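Long-range contacts in 462aa long hypothetical selenium-binding protein (Sulfolobus tokodaii, PDB 2ECE), which is of unknown function but folds as a beta-propeller and may bind selenium: residues Leu73-Trp78 against Leu140-Cys145; Ala149-Ala154 against Phe193-Pro198; Ile166-His171 against Gly178-Asp183; Val201-Glu206 against Leu254-Leu259. All coordinates share one frame; numbering follows the deposited sequence.

Interaction 1 (Leu73-Trp78 against Leu140-Cys145)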
loop_
_atom_site.group_PDB
_atom_site.type_symbol
_atom_site.label_atom_id
_atom_site.label_comp_id
_atom_site.label_asym_id
_atom_site.label_seq_id
_atom_site.Cartn_x
_atom_site.Cartn_y
_atom_site.Cartn_z
ATOM N N LEU A 73 -2.387 -9.334 -8.567
ATOM C CA LEU A 73 -2.542 -7.887 -8.461
ATOM C C LEU A 73 -2.335 -7.563 -7.000
ATOM O O LEU A 73 -2.567 -8.420 -6.128
ATOM C CB LEU A 73 -3.936 -7.430 -8.903
ATOM C CG LEU A 73 -4.237 -7.505 -10.406
ATOM C CD1 LEU A 73 -5.386 -6.572 -10.747
ATOM C CD2 LEU A 73 -3.005 -7.101 -11.203
ATOM N N HIS A 74 -1.772 -6.391 -6.738
ATOM C CA HIS A 74 -1.533 -6.006 -5.350
ATOM C C HIS A 74 -1.688 -4.480 -5.169
ATOM O O HIS A 74 -2.770 -3.968 -4.897
ATOM C CB HIS A 74 -0.112 -6.442 -5.101
ATOM C CG HIS A 74 0.323 -6.459 -3.674
ATOM N ND1 HIS A 74 0.159 -7.563 -2.866
ATOM C CD2 HIS A 74 1.043 -5.569 -2.952
ATOM C CE1 HIS A 74 0.763 -7.353 -1.709
ATOM N NE2 HIS A 74 1.306 -6.150 -1.735
ATOM N N HIS A 75 -0.660 -3.776 -5.617
ATOM C CA HIS A 75 -0.611 -2.317 -5.499
ATOM C C HIS A 75 -0.637 -1.757 -6.916
ATOM O O HIS A 75 -0.200 -2.423 -7.855
ATOM C CB HIS A 75 0.689 -1.845 -4.799
ATOM C CG HIS A 75 0.631 -1.860 -3.297
ATOM N ND1 HIS A 75 -0.285 -2.610 -2.590
ATOM C CD2 HIS A 75 1.398 -1.232 -2.369
ATOM C CE1 HIS A 75 -0.083 -2.441 -1.294
ATOM N NE2 HIS A 75 0.932 -1.610 -1.133
ATOM N N PHE A 76 -1.184 -0.558 -7.076
ATOM C CA PHE A 76 -1.218 0.101 -8.381
ATOM C C PHE A 76 -1.346 1.611 -8.197
ATOM O O PHE A 76 -1.594 2.089 -7.093
ATOM C CB PHE A 76 -2.352 -0.437 -9.282
ATOM C CG PHE A 76 -3.747 -0.131 -8.796
ATOM C CD1 PHE A 76 -4.293 -0.821 -7.720
ATOM C CD2 PHE A 76 -4.523 0.837 -9.435
ATOM C CE1 PHE A 76 -5.595 -0.556 -7.281
ATOM C CE2 PHE A 76 -5.831 1.115 -9.007
ATOM C CZ PHE A 76 -6.365 0.415 -7.928
ATOM N N GLY A 77 -1.168 2.367 -9.271
ATOM C CA GLY A 77 -1.261 3.809 -9.149
ATOM C C GLY A 77 -1.572 4.505 -10.454
ATOM O O GLY A 77 -1.792 3.856 -11.471
ATOM N N TRP A 78 -1.597 5.833 -10.417
ATOM C CA TRP A 78 -1.886 6.633 -11.604
ATOM C C TRP A 78 -0.638 6.983 -12.392
ATOM O O TRP A 78 0.462 7.014 -11.844
ATOM C CB TRP A 78 -2.574 7.939 -11.207
ATOM C CG TRP A 78 -3.879 7.752 -10.514
ATOM C CD1 TRP A 78 -4.103 7.761 -9.169
ATOM C CD2 TRP A 78 -5.153 7.585 -11.137
ATOM N NE1 TRP A 78 -5.445 7.620 -8.916
ATOM C CE2 TRP A 78 -6.113 7.511 -10.107
ATOM C CE3 TRP A 78 -5.578 7.495 -12.470
ATOM C CZ2 TRP A 78 -7.480 7.351 -10.366
ATOM C CZ3 TRP A 78 -6.941 7.336 -12.729
ATOM C CH2 TRP A 78 -7.872 7.267 -11.678
ATOM N N LEU A 140 6.821 -6.818 -9.375
ATOM C CA LEU A 140 6.537 -5.397 -9.191
ATOM C C LEU A 140 5.501 -5.112 -8.117
ATOM O O LEU A 140 4.422 -5.719 -8.084
ATOM C CB LEU A 140 6.111 -4.793 -10.526
ATOM C CG LEU A 140 7.264 -4.393 -11.457
ATOM C CD1 LEU A 140 8.300 -5.505 -11.564
ATOM C CD2 LEU A 140 6.686 -4.041 -12.819
ATOM N N HIS A 141 5.837 -4.162 -7.248
ATOM C CA HIS A 141 4.992 -3.812 -6.115
ATOM C C HIS A 141 4.357 -2.411 -6.156
ATOM O O HIS A 141 3.274 -2.223 -6.708
ATOM C CB HIS A 141 5.823 -3.976 -4.833
ATOM C CG HIS A 141 5.033 -3.853 -3.569
ATOM N ND1 HIS A 141 4.342 -4.910 -3.012
ATOM C CD2 HIS A 141 4.823 -2.795 -2.751
ATOM C CE1 HIS A 141 3.742 -4.509 -1.906
ATOM N NE2 HIS A 141 4.017 -3.229 -1.724
ATOM N N THR A 142 5.049 -1.434 -5.583
ATOM C CA THR A 142 4.542 -0.063 -5.498
ATOM C C THR A 142 4.672 0.788 -6.763
ATOM O O THR A 142 5.694 0.746 -7.444
ATOM C CB THR A 142 5.244 0.702 -4.352
ATOM O OG1 THR A 142 5.082 -0.025 -3.123
ATOM C CG2 THR A 142 4.650 2.132 -4.199
ATOM N N VAL A 143 3.627 1.561 -7.059
ATOM C CA VAL A 143 3.632 2.472 -8.201
ATOM C C VAL A 143 3.391 3.891 -7.699
ATOM O O VAL A 143 2.439 4.130 -6.954
ATOM C CB VAL A 143 2.507 2.164 -9.210
ATOM C CG1 VAL A 143 2.551 3.185 -10.352
ATOM C CG2 VAL A 143 2.656 0.759 -9.745
ATOM N N HIS A 144 4.253 4.824 -8.099
ATOM C CA HIS A 144 4.102 6.223 -7.716
ATOM C C HIS A 144 4.273 7.125 -8.935
ATOM O O HIS A 144 5.165 6.901 -9.759
ATOM C CB HIS A 144 5.130 6.615 -6.646
ATOM C CG HIS A 144 4.706 6.270 -5.252
ATOM N ND1 HIS A 144 3.498 6.676 -4.725
ATOM C CD2 HIS A 144 5.327 5.569 -4.272
ATOM C CE1 HIS A 144 3.389 6.238 -3.483
ATOM N NE2 HIS A 144 4.487 5.564 -3.182
ATOM N N CYS A 145 3.416 8.138 -9.042
ATOM C CA CYS A 145 3.465 9.096 -10.154
ATOM C C CYS A 145 4.407 10.243 -9.772
ATOM O O CYS A 145 4.137 10.996 -8.835
ATOM C CB CYS A 145 2.043 9.635 -10.459
ATOM S SG CYS A 145 0.992 9.737 -8.969
HETATM O O HOH W 1 1.857 -4.579 -6.840
#

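Interaction 2 (Ala149-Ala154 against Phe193-Pro198)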
loop_
_atom_site.group_PDB
_atom_site.type_symbol
_atom_site.label_atom_id
_atom_site.label_comp_id
_atom_site.label_asym_id
_atom_site.label_seq_id
_atom_site.Cartn_x
_atom_site.Cartn_y
_atom_site.Cartn_z
ATOM N N ALA A 149 8.677 11.015 -14.166
ATOM C CA ALA A 149 8.382 9.686 -14.705
ATOM C C ALA A 149 7.499 8.885 -13.755
ATOM O O ALA A 149 7.066 9.393 -12.726
ATOM C CB ALA A 149 9.689 8.928 -14.966
ATOM N N ILE A 150 7.228 7.636 -14.117
ATOM C CA ILE A 150 6.419 6.757 -13.286
ATOM C C ILE A 150 7.412 5.800 -12.639
ATOM O O ILE A 150 8.224 5.188 -13.330
ATOM C CB ILE A 150 5.399 5.966 -14.134
ATOM C CG1 ILE A 150 4.431 6.933 -14.819
ATOM C CG2 ILE A 150 4.630 4.995 -13.251
ATOM C CD1 ILE A 150 3.612 6.276 -15.909
ATOM N N TYR A 151 7.356 5.682 -11.318
ATOM C CA TYR A 151 8.278 4.826 -10.581
ATOM C C TYR A 151 7.575 3.597 -10.021
ATOM O O TYR A 151 6.479 3.699 -9.472
ATOM C CB TYR A 151 8.910 5.606 -9.418
ATOM C CG TYR A 151 9.779 6.776 -9.819
ATOM C CD1 TYR A 151 9.256 7.862 -10.528
ATOM C CD2 TYR A 151 11.127 6.815 -9.454
ATOM C CE1 TYR A 151 10.058 8.958 -10.860
ATOM C CE2 TYR A 151 11.935 7.899 -9.778
ATOM C CZ TYR A 151 11.396 8.968 -10.479
ATOM O OH TYR A 151 12.197 10.046 -10.791
ATOM N N ILE A 152 8.226 2.441 -10.137
ATOM C CA ILE A 152 7.658 1.189 -9.656
ATOM C C ILE A 152 8.714 0.373 -8.933
ATOM O O ILE A 152 9.788 0.135 -9.472
ATOM C CB ILE A 152 7.111 0.336 -10.829
ATOM C CG1 ILE A 152 6.136 1.172 -11.670
ATOM C CG2 ILE A 152 6.421 -0.909 -10.286
ATOM C CD1 ILE A 152 5.635 0.471 -12.913
ATOM N N SER A 153 8.412 -0.063 -7.715
ATOM C CA SER A 153 9.371 -0.862 -6.967
ATOM C C SER A 153 9.243 -2.336 -7.349
ATOM O O SER A 153 8.198 -2.775 -7.833
ATOM C CB SER A 153 9.153 -0.686 -5.463
ATOM O OG SER A 153 7.894 -1.201 -5.071
ATOM N N ALA A 154 10.316 -3.093 -7.139
ATOM C CA ALA A 154 10.332 -4.517 -7.460
ATOM C C ALA A 154 11.063 -5.281 -6.357
ATOM O O ALA A 154 12.080 -4.823 -5.841
ATOM C CB ALA A 154 11.012 -4.743 -8.820
ATOM N N PHE A 193 8.366 2.477 -1.339
ATOM C CA PHE A 193 9.182 3.671 -1.466
ATOM C C PHE A 193 8.275 4.865 -1.646
ATOM O O PHE A 193 7.121 4.725 -2.031
ATOM C CB PHE A 193 10.101 3.596 -2.698
ATOM C CG PHE A 193 9.388 3.860 -4.016
ATOM C CD1 PHE A 193 8.658 2.854 -4.651
ATOM C CD2 PHE A 193 9.434 5.122 -4.608
ATOM C CE1 PHE A 193 7.982 3.104 -5.858
ATOM C CE2 PHE A 193 8.763 5.382 -5.815
ATOM C CZ PHE A 193 8.035 4.369 -6.440
ATOM N N TRP A 194 8.801 6.037 -1.333
ATOM C CA TRP A 194 8.089 7.277 -1.567
ATOM C C TRP A 194 9.098 8.409 -1.488
ATOM O O TRP A 194 10.305 8.164 -1.513
ATOM C CB TRP A 194 6.905 7.506 -0.613
ATOM C CG TRP A 194 5.819 8.258 -1.358
ATOM C CD1 TRP A 194 5.980 8.941 -2.534
ATOM C CD2 TRP A 194 4.429 8.393 -1.008
ATOM N NE1 TRP A 194 4.786 9.486 -2.938
ATOM C CE2 TRP A 194 3.817 9.168 -2.025
ATOM C CE3 TRP A 194 3.640 7.936 0.059
ATOM C CZ2 TRP A 194 2.456 9.500 -2.007
ATOM C CZ3 TRP A 194 2.276 8.270 0.077
ATOM C CH2 TRP A 194 1.704 9.043 -0.952
ATOM N N TRP A 195 8.634 9.644 -1.384
ATOM C CA TRP A 195 9.575 10.742 -1.396
ATOM C C TRP A 195 9.029 12.046 -0.833
ATOM O O TRP A 195 7.852 12.162 -0.490
ATOM C CB TRP A 195 10.009 10.970 -2.857
ATOM C CG TRP A 195 8.818 11.007 -3.846
ATOM C CD1 TRP A 195 7.645 11.689 -3.684
ATOM C CD2 TRP A 195 8.708 10.336 -5.125
ATOM N NE1 TRP A 195 6.815 11.489 -4.764
ATOM C CE2 TRP A 195 7.439 10.665 -5.662
ATOM C CE3 TRP A 195 9.554 9.494 -5.862
ATOM C CZ2 TRP A 195 6.995 10.180 -6.906
ATOM C CZ3 TRP A 195 9.109 9.008 -7.109
ATOM C CH2 TRP A 195 7.839 9.357 -7.611
ATOM N N ASN A 196 9.926 13.017 -0.732
ATOM C CA ASN A 196 9.600 14.374 -0.336
ATOM C C ASN A 196 10.239 15.053 -1.539
ATOM O O ASN A 196 11.462 15.195 -1.607
ATOM C CB ASN A 196 10.318 14.803 0.941
ATOM C CG ASN A 196 10.003 16.243 1.309
ATOM O OD1 ASN A 196 10.193 17.151 0.500
ATOM N ND2 ASN A 196 9.514 16.458 2.528
ATOM N N LEU A 197 9.414 15.445 -2.499
ATOM C CA LEU A 197 9.917 16.033 -3.732
ATOM C C LEU A 197 10.733 17.319 -3.645
ATOM O O LEU A 197 11.818 17.392 -4.206
ATOM C CB LEU A 197 8.760 16.201 -4.731
ATOM C CG LEU A 197 8.147 14.862 -5.179
ATOM C CD1 LEU A 197 6.875 15.102 -5.980
ATOM C CD2 LEU A 197 9.159 14.088 -6.006
ATOM N N PRO A 198 10.241 18.341 -2.929
ATOM C CA PRO A 198 11.035 19.575 -2.863
ATOM C C PRO A 198 12.397 19.409 -2.190
ATOM O O PRO A 198 13.361 20.095 -2.538
ATOM C CB PRO A 198 10.115 20.536 -2.106
ATOM C CG PRO A 198 8.731 20.014 -2.445
ATOM C CD PRO A 198 8.931 18.525 -2.288
#

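Interaction 3 (Ile166-His171 against Gly178-Asp183)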
loop_
_atom_site.group_PDB
_atom_site.type_symbol
_atom_site.label_atom_id
_atom_site.label_comp_id
_atom_site.label_asym_id
_atom_site.label_seq_id
_atom_site.Cartn_x
_atom_site.Cartn_y
_atom_site.Cartn_z
ATOM N N ILE A 166 13.954 -0.058 -7.715
ATOM C CA ILE A 166 12.952 0.770 -8.366
ATOM C C ILE A 166 13.267 1.004 -9.840
ATOM O O ILE A 166 14.393 1.362 -10.197
ATOM C CB ILE A 166 12.856 2.144 -7.660
ATOM C CG1 ILE A 166 12.519 1.933 -6.180
ATOM C CG2 ILE A 166 11.826 3.026 -8.353
ATOM C CD1 ILE A 166 12.799 3.148 -5.302
ATOM N N LEU A 167 12.270 0.794 -10.691
ATOM C CA LEU A 167 12.439 1.028 -12.120
ATOM C C LEU A 167 11.545 2.200 -12.485
ATOM O O LEU A 167 10.669 2.590 -11.709
ATOM C CB LEU A 167 12.036 -0.198 -12.944
ATOM C CG LEU A 167 10.569 -0.622 -12.900
ATOM C CD1 LEU A 167 10.019 -0.720 -14.314
ATOM C CD2 LEU A 167 10.453 -1.956 -12.187
ATOM N N MET A 168 11.763 2.753 -13.671
ATOM C CA MET A 168 10.984 3.889 -14.134
ATOM C C MET A 168 10.332 3.593 -15.474
ATOM O O MET A 168 10.845 2.793 -16.266
ATOM C CB MET A 168 11.890 5.111 -14.263
ATOM C CG MET A 168 12.440 5.618 -12.937
ATOM S SD MET A 168 13.923 6.598 -13.171
ATOM C CE MET A 168 13.246 8.162 -13.733
ATOM N N LEU A 169 9.186 4.225 -15.707
ATOM C CA LEU A 169 8.453 4.078 -16.961
ATOM C C LEU A 169 8.311 5.478 -17.527
ATOM O O LEU A 169 8.093 6.440 -16.781
ATOM C CB LEU A 169 7.041 3.533 -16.748
ATOM C CG LEU A 169 6.703 2.135 -16.252
ATOM C CD1 LEU A 169 5.193 1.949 -16.455
ATOM C CD2 LEU A 169 7.476 1.069 -17.012
ATOM N N ASP A 170 8.418 5.585 -18.846
ATOM C CA ASP A 170 8.299 6.864 -19.522
ATOM C C ASP A 170 6.869 7.402 -19.404
ATOM O O ASP A 170 5.908 6.659 -19.608
ATOM C CB ASP A 170 8.659 6.683 -20.989
ATOM C CG ASP A 170 8.743 7.987 -21.718
ATOM O OD1 ASP A 170 9.844 8.577 -21.748
ATOM O OD2 ASP A 170 7.700 8.427 -22.246
ATOM N N HIS A 171 6.736 8.690 -19.087
ATOM C CA HIS A 171 5.424 9.330 -18.935
ATOM C C HIS A 171 4.557 9.321 -20.190
ATOM O O HIS A 171 3.329 9.410 -20.099
ATOM C CB HIS A 171 5.578 10.794 -18.514
ATOM C CG HIS A 171 5.416 11.032 -17.046
ATOM N ND1 HIS A 171 4.373 10.504 -16.316
ATOM C CD2 HIS A 171 6.134 11.790 -16.185
ATOM C CE1 HIS A 171 4.457 10.926 -15.066
ATOM N NE2 HIS A 171 5.517 11.708 -14.960
ATOM N N GLY A 178 14.314 1.777 -17.259
ATOM C CA GLY A 178 15.352 0.970 -16.641
ATOM C C GLY A 178 15.428 1.210 -15.146
ATOM O O GLY A 178 14.508 1.787 -14.563
ATOM N N LYS A 179 16.521 0.767 -14.533
ATOM C CA LYS A 179 16.737 0.937 -13.100
ATOM C C LYS A 179 16.873 2.402 -12.728
ATOM O O LYS A 179 17.467 3.189 -13.465
ATOM C CB LYS A 179 18.013 0.218 -12.647
ATOM C CG LYS A 179 17.924 -1.287 -12.515
ATOM C CD LYS A 179 19.136 -1.808 -11.742
ATOM C CE LYS A 179 19.141 -3.322 -11.661
ATOM N NZ LYS A 179 19.173 -3.903 -13.031
ATOM N N TRP A 180 16.329 2.767 -11.576
ATOM C CA TRP A 180 16.433 4.141 -11.106
ATOM C C TRP A 180 17.763 4.363 -10.387
ATOM O O TRP A 180 18.348 5.444 -10.466
ATOM C CB TRP A 180 15.297 4.458 -10.138
ATOM C CG TRP A 180 15.479 5.752 -9.415
ATOM C CD1 TRP A 180 15.322 7.010 -9.925
ATOM C CD2 TRP A 180 15.883 5.918 -8.052
ATOM N NE1 TRP A 180 15.600 7.950 -8.959
ATOM C CE2 TRP A 180 15.944 7.306 -7.799
ATOM C CE3 TRP A 180 16.194 5.024 -7.015
ATOM C CZ2 TRP A 180 16.312 7.827 -6.551
ATOM C CZ3 TRP A 180 16.560 5.543 -5.773
ATOM C CH2 TRP A 180 16.612 6.932 -5.553
ATOM N N GLU A 181 18.236 3.329 -9.695
ATOM C CA GLU A 181 19.475 3.413 -8.925
ATOM C C GLU A 181 20.748 3.583 -9.741
ATOM O O GLU A 181 20.983 2.853 -10.705
ATOM C CB GLU A 181 19.655 2.170 -8.042
ATOM C CG GLU A 181 18.521 1.867 -7.066
ATOM C CD GLU A 181 17.355 1.164 -7.735
ATOM O OE1 GLU A 181 17.486 0.790 -8.922
ATOM O OE2 GLU A 181 16.313 0.979 -7.075
ATOM N N ILE A 182 21.570 4.544 -9.332
ATOM C CA ILE A 182 22.858 4.782 -9.973
ATOM C C ILE A 182 23.916 4.248 -9.000
ATOM O O ILE A 182 24.891 3.617 -9.410
ATOM C CB ILE A 182 23.095 6.292 -10.248
ATOM C CG1 ILE A 182 22.267 6.737 -11.461
ATOM C CG2 ILE A 182 24.576 6.557 -10.531
ATOM C CD1 ILE A 182 22.675 6.044 -12.760
ATOM N N ASP A 183 23.692 4.483 -7.708
ATOM C CA ASP A 183 24.601 4.029 -6.651
ATOM C C ASP A 183 23.756 3.584 -5.459
ATOM O O ASP A 183 23.332 4.412 -4.656
ATOM C CB ASP A 183 25.530 5.172 -6.219
ATOM C CG ASP A 183 26.510 4.749 -5.133
ATOM O OD1 ASP A 183 26.324 3.668 -4.534
ATOM O OD2 ASP A 183 27.468 5.507 -4.871
#

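Interaction 4 (Val201-Glu206 against Leu254-Leu259)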
loop_
_atom_site.group_PDB
_atom_site.type_symbol
_atom_site.label_atom_id
_atom_site.label_comp_id
_atom_site.label_asym_id
_atom_site.label_seq_id
_atom_site.Cartn_x
_atom_site.Cartn_y
_atom_site.Cartn_z
ATOM N N VAL A 201 14.481 13.865 -1.623
ATOM C CA VAL A 201 14.955 12.644 -1.003
ATOM C C VAL A 201 13.904 11.575 -1.199
ATOM O O VAL A 201 12.701 11.837 -1.126
ATOM C CB VAL A 201 15.274 12.822 0.506
ATOM C CG1 VAL A 201 15.035 14.246 0.923
ATOM C CG2 VAL A 201 14.457 11.855 1.341
ATOM N N LEU A 202 14.381 10.369 -1.470
ATOM C CA LEU A 202 13.522 9.223 -1.679
ATOM C C LEU A 202 13.856 8.249 -0.563
ATOM O O LEU A 202 15.012 8.139 -0.156
ATOM C CB LEU A 202 13.809 8.596 -3.048
ATOM C CG LEU A 202 13.039 7.333 -3.455
ATOM C CD1 LEU A 202 12.878 7.310 -4.975
ATOM C CD2 LEU A 202 13.767 6.087 -2.972
ATOM N N VAL A 203 12.840 7.571 -0.052
ATOM C CA VAL A 203 13.029 6.594 1.010
ATOM C C VAL A 203 12.513 5.271 0.472
ATOM O O VAL A 203 11.525 5.245 -0.263
ATOM C CB VAL A 203 12.232 6.997 2.281
ATOM C CG1 VAL A 203 12.833 8.250 2.888
ATOM C CG2 VAL A 203 10.771 7.254 1.920
ATOM N N SER A 204 13.186 4.179 0.820
ATOM C CA SER A 204 12.786 2.851 0.372
ATOM C C SER A 204 12.869 1.892 1.558
ATOM O O SER A 204 13.670 2.104 2.479
ATOM C CB SER A 204 13.703 2.372 -0.765
ATOM O OG SER A 204 15.055 2.255 -0.337
ATOM N N SER A 205 12.054 0.840 1.528
ATOM C CA SER A 205 12.010 -0.131 2.627
ATOM C C SER A 205 12.503 -1.538 2.274
ATOM O O SER A 205 13.157 -1.736 1.251
ATOM C CB SER A 205 10.584 -0.200 3.189
ATOM O OG SER A 205 9.654 -0.529 2.175
ATOM N N GLU A 206 12.189 -2.515 3.124
ATOM C CA GLU A 206 12.659 -3.884 2.891
ATOM C C GLU A 206 11.728 -4.984 3.404
ATOM O O GLU A 206 11.337 -4.992 4.574
ATOM C CB GLU A 206 14.019 -4.116 3.563
ATOM C CG GLU A 206 15.122 -3.091 3.310
ATOM C CD GLU A 206 16.398 -3.453 4.074
ATOM O OE1 GLU A 206 16.277 -4.099 5.134
ATOM O OE2 GLU A 206 17.511 -3.090 3.633
ATOM N N LEU A 254 7.793 -2.422 5.950
ATOM C CA LEU A 254 6.929 -2.279 4.810
ATOM C C LEU A 254 6.670 -0.815 4.343
ATOM O O LEU A 254 7.453 -0.255 3.562
ATOM C CB LEU A 254 5.571 -3.077 5.111
ATOM C CG LEU A 254 5.899 -4.581 5.337
ATOM C CD1 LEU A 254 4.594 -5.318 5.211
ATOM C CD2 LEU A 254 6.912 -5.164 4.328
ATOM N N GLU A 255 5.389 -0.422 4.533
ATOM C CA GLU A 255 4.823 0.838 4.060
ATOM C C GLU A 255 5.384 2.140 4.539
ATOM O O GLU A 255 5.411 2.425 5.752
ATOM C CB GLU A 255 3.285 0.841 4.281
ATOM C CG GLU A 255 2.496 -0.318 3.659
ATOM C CD GLU A 255 2.510 -0.338 2.134
ATOM O OE1 GLU A 255 2.559 0.744 1.520
ATOM O OE2 GLU A 255 2.452 -1.440 1.545
ATOM N N LEU A 256 5.787 2.960 3.571
ATOM C CA LEU A 256 6.433 4.248 3.858
ATOM C C LEU A 256 5.481 5.395 3.652
ATOM O O LEU A 256 4.928 5.544 2.561
ATOM C CB LEU A 256 7.670 4.453 2.959
ATOM C CG LEU A 256 8.940 3.719 3.382
ATOM C CD1 LEU A 256 9.911 3.617 2.221
ATOM C CD2 LEU A 256 9.562 4.456 4.558
ATOM N N ARG A 257 5.284 6.217 4.677
ATOM C CA ARG A 257 4.344 7.317 4.543
ATOM C C ARG A 257 4.878 8.663 5.019
ATOM O O ARG A 257 4.820 8.985 6.204
ATOM C CB ARG A 257 3.049 6.997 5.300
ATOM C CG ARG A 257 2.305 5.754 4.804
ATOM C CD ARG A 257 1.662 5.957 3.420
ATOM N NE ARG A 257 0.844 4.802 3.037
ATOM C CZ ARG A 257 1.317 3.679 2.504
ATOM N NH1 ARG A 257 2.614 3.543 2.263
ATOM N NH2 ARG A 257 0.494 2.676 2.239
ATOM N N PRO A 258 5.440 9.453 4.094
ATOM C CA PRO A 258 5.972 10.777 4.439
ATOM C C PRO A 258 4.754 11.628 4.827
ATOM O O PRO A 258 3.638 11.332 4.385
ATOM C CB PRO A 258 6.561 11.272 3.114
ATOM C CG PRO A 258 6.890 9.999 2.366
ATOM C CD PRO A 258 5.708 9.118 2.683
ATOM N N LEU A 259 4.933 12.660 5.650
ATOM C CA LEU A 259 3.785 13.507 5.950
ATOM C C LEU A 259 3.484 14.190 4.611
ATOM O O LEU A 259 4.379 14.348 3.771
ATOM C CB LEU A 259 4.107 14.552 7.025
ATOM C CG LEU A 259 4.230 14.043 8.467
ATOM C CD1 LEU A 259 4.130 15.230 9.428
ATOM C CD2 LEU A 259 3.133 13.046 8.774
#

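Interaction 1 (Leu73-Trp78 against Leu140-Cys145)
H74 and H141 both carry CG anti to the backbone N (chi1 -167° and -171°), whereas H75 has CG beside its N. These torsions gather the three imidazoles into one aromatic cluster. Part of the H141 ring reaches over one face of H75, but the planes are turned 45° apart (centroids 4.3 Å), so the pair is oblique, as is H141 with H74 at a centroid distance of 4.6 Å. A water between the two backbones accepts from H75 N (2.9 Å) and has the carbonyl oxygens of L140 and H141 competing for its protons. V143 CB packs 3.7 Å from G77 N, where a CB on G77 would collide with V143 O, and C145, disulfide-linked to C81, packs on W78 O. An alanine at H141 would remove the ring that touches both other imidazoles and would probably loosen the cluster. E255, hydrogen-bonded to H75 NE2, would be expected to stabilise positive charge on H75, while the close packing of three imidazoles probably disfavours several simultaneous charges.

Interaction 2 (Ala149-Ala154 against Phe193-Pro198)
F193, Y151 and W195 bury the most surface here, and together they fill the gap between two strands whose axes approach to 8.6 Å with N-to-C directions 139° apart. F193 and W195 both place CG in the crowded position between backbone N and carbonyl carbon, and both start out toward strand 150-154. The F193 ring meets that strand tip first: its CZ touches Y151 CB at 3.3 Å, a tight packing distance. The same CZ lies 3.5 Å from Y151 O, which sits in the plane of the phenyl ring, so its rim faces the carbonyl oxygen. On the other flank F193 CD1 rests 3.7 Å from S153 CB.

W195 meets Y151 in a T-shaped contact. The indole edge points at the tyrosine face, with the planes at 82° and the six-membered ring centroids 4.8 Å apart. W195 CZ3 stands 3.5 Å above the Y151 plane, over its centre. The indole itself is held between W194 CD1 on one face and L197 CD2 on the other, which, with the NE1 hydrogen bond to S458, would restrict its rotation.

Other polar ends also turn to outside partners: Y151 OH to D148 and S153 OG to Y191 O. The join between the two sheets is therefore made mainly by aromatic carbon, depending on close fit and ring-edge electrostatics rather than on charge.

Interaction 3 (Ile166-His171 against Gly178-Asp183)
A bend at chi2 of E181 (80°), after CG sets off beside the backbone N, swings the carboxylate back to the start of strand 165-169. There E181 OE2 accepts from I166 N at 2.7 Å through its syn lone pair, with an N-H...O angle of 151°. The other oxygen, OE1, is hydrogen-bonded to Y137 OH, so both ends of the carboxylate are engaged and its rotation is fixed. M168 CG lies beside the backbone N and chi2 is extended (158°), which puts SD in the plane of the W180 indole, 3.6 Å from CD1; the bend at chi3 only turns CE. This is a Met-aromatic contact made to the rim, not to a face. W180 holds CG anti to its backbone N, and its CB packs 4.2 Å from I166 CG2.

W180 N donates to I166 O at 2.8 Å, in the carbonyl plane, and M168 N donates to G178 O at 3.0 Å, nearly along the C=O axis. L167 CA adds a C-H...O contact of 3.3 Å to G178 O. The positive phi of G178 would jam a CB against the preceding carbonyl, and its buried N has no partner in the model.

L167 and K179 form an antiparallel non-hydrogen-bonded pair (CA atoms 4.4 Å apart) between consecutive strands 165-169 and 176-179, a beta hairpin that supplies the last two strands of a four-stranded propeller blade.

Interaction 4 (Val201-Glu206 against Leu254-Leu259)
S205 points its CB toward strand 250-258, and every atom of the side chain finds something there. CB lies 3.2 Å from L254 O and 4.0 Å from L256 CD1. OG, set between backbone N and carbonyl carbon (chi1 57°), donates to L254 O at 2.6 Å, meeting a lone pair in the carbonyl plane; it is also hydrogen-bonded to D192 N, so two bonds grip the hydroxyl. An alanine here would remove the donor to L254 O and the acceptor for D192 N, and would probably loosen the strand junction. Alongside, L256 sends CD1 against the other backbone, 3.4 Å from V203 O, and to V203 CG2 at 3.7 Å. Turned from strand 201-204, E255 OE1 takes both NH1 and NH2 of R257 in an end-on salt bridge. The contact bridges two neighbouring sheets: strand 201-204 lies between strands 193-196 and 229-234, while strand 250-258 opens the next beside strand 266-274, with L256 touching I230 of the former sheet and I269 of the latter.

Interactions 1, 2 and 4 are steps between successive sheets of the propeller, whereas interaction 3 lies within one. Interaction 1 closes first along the chain; interaction 3 is nested in the loop closed by interaction 2, and interaction 4 follows. The centre of interaction 2 lies about 10 Å from those of interactions 1 and 3 and about 9 Å from that of interaction 4; interactions 3 and 4 are about 17 Å apart, centre to centre. Strands 140-145, 150-154, 165-169 and 176-179 share one sheet, and 193-196 and 201-204 the next. The H75-E255 bond ties interactions 1 and 4 across the intervening blades, consistent with inner strands converging toward the propeller centre.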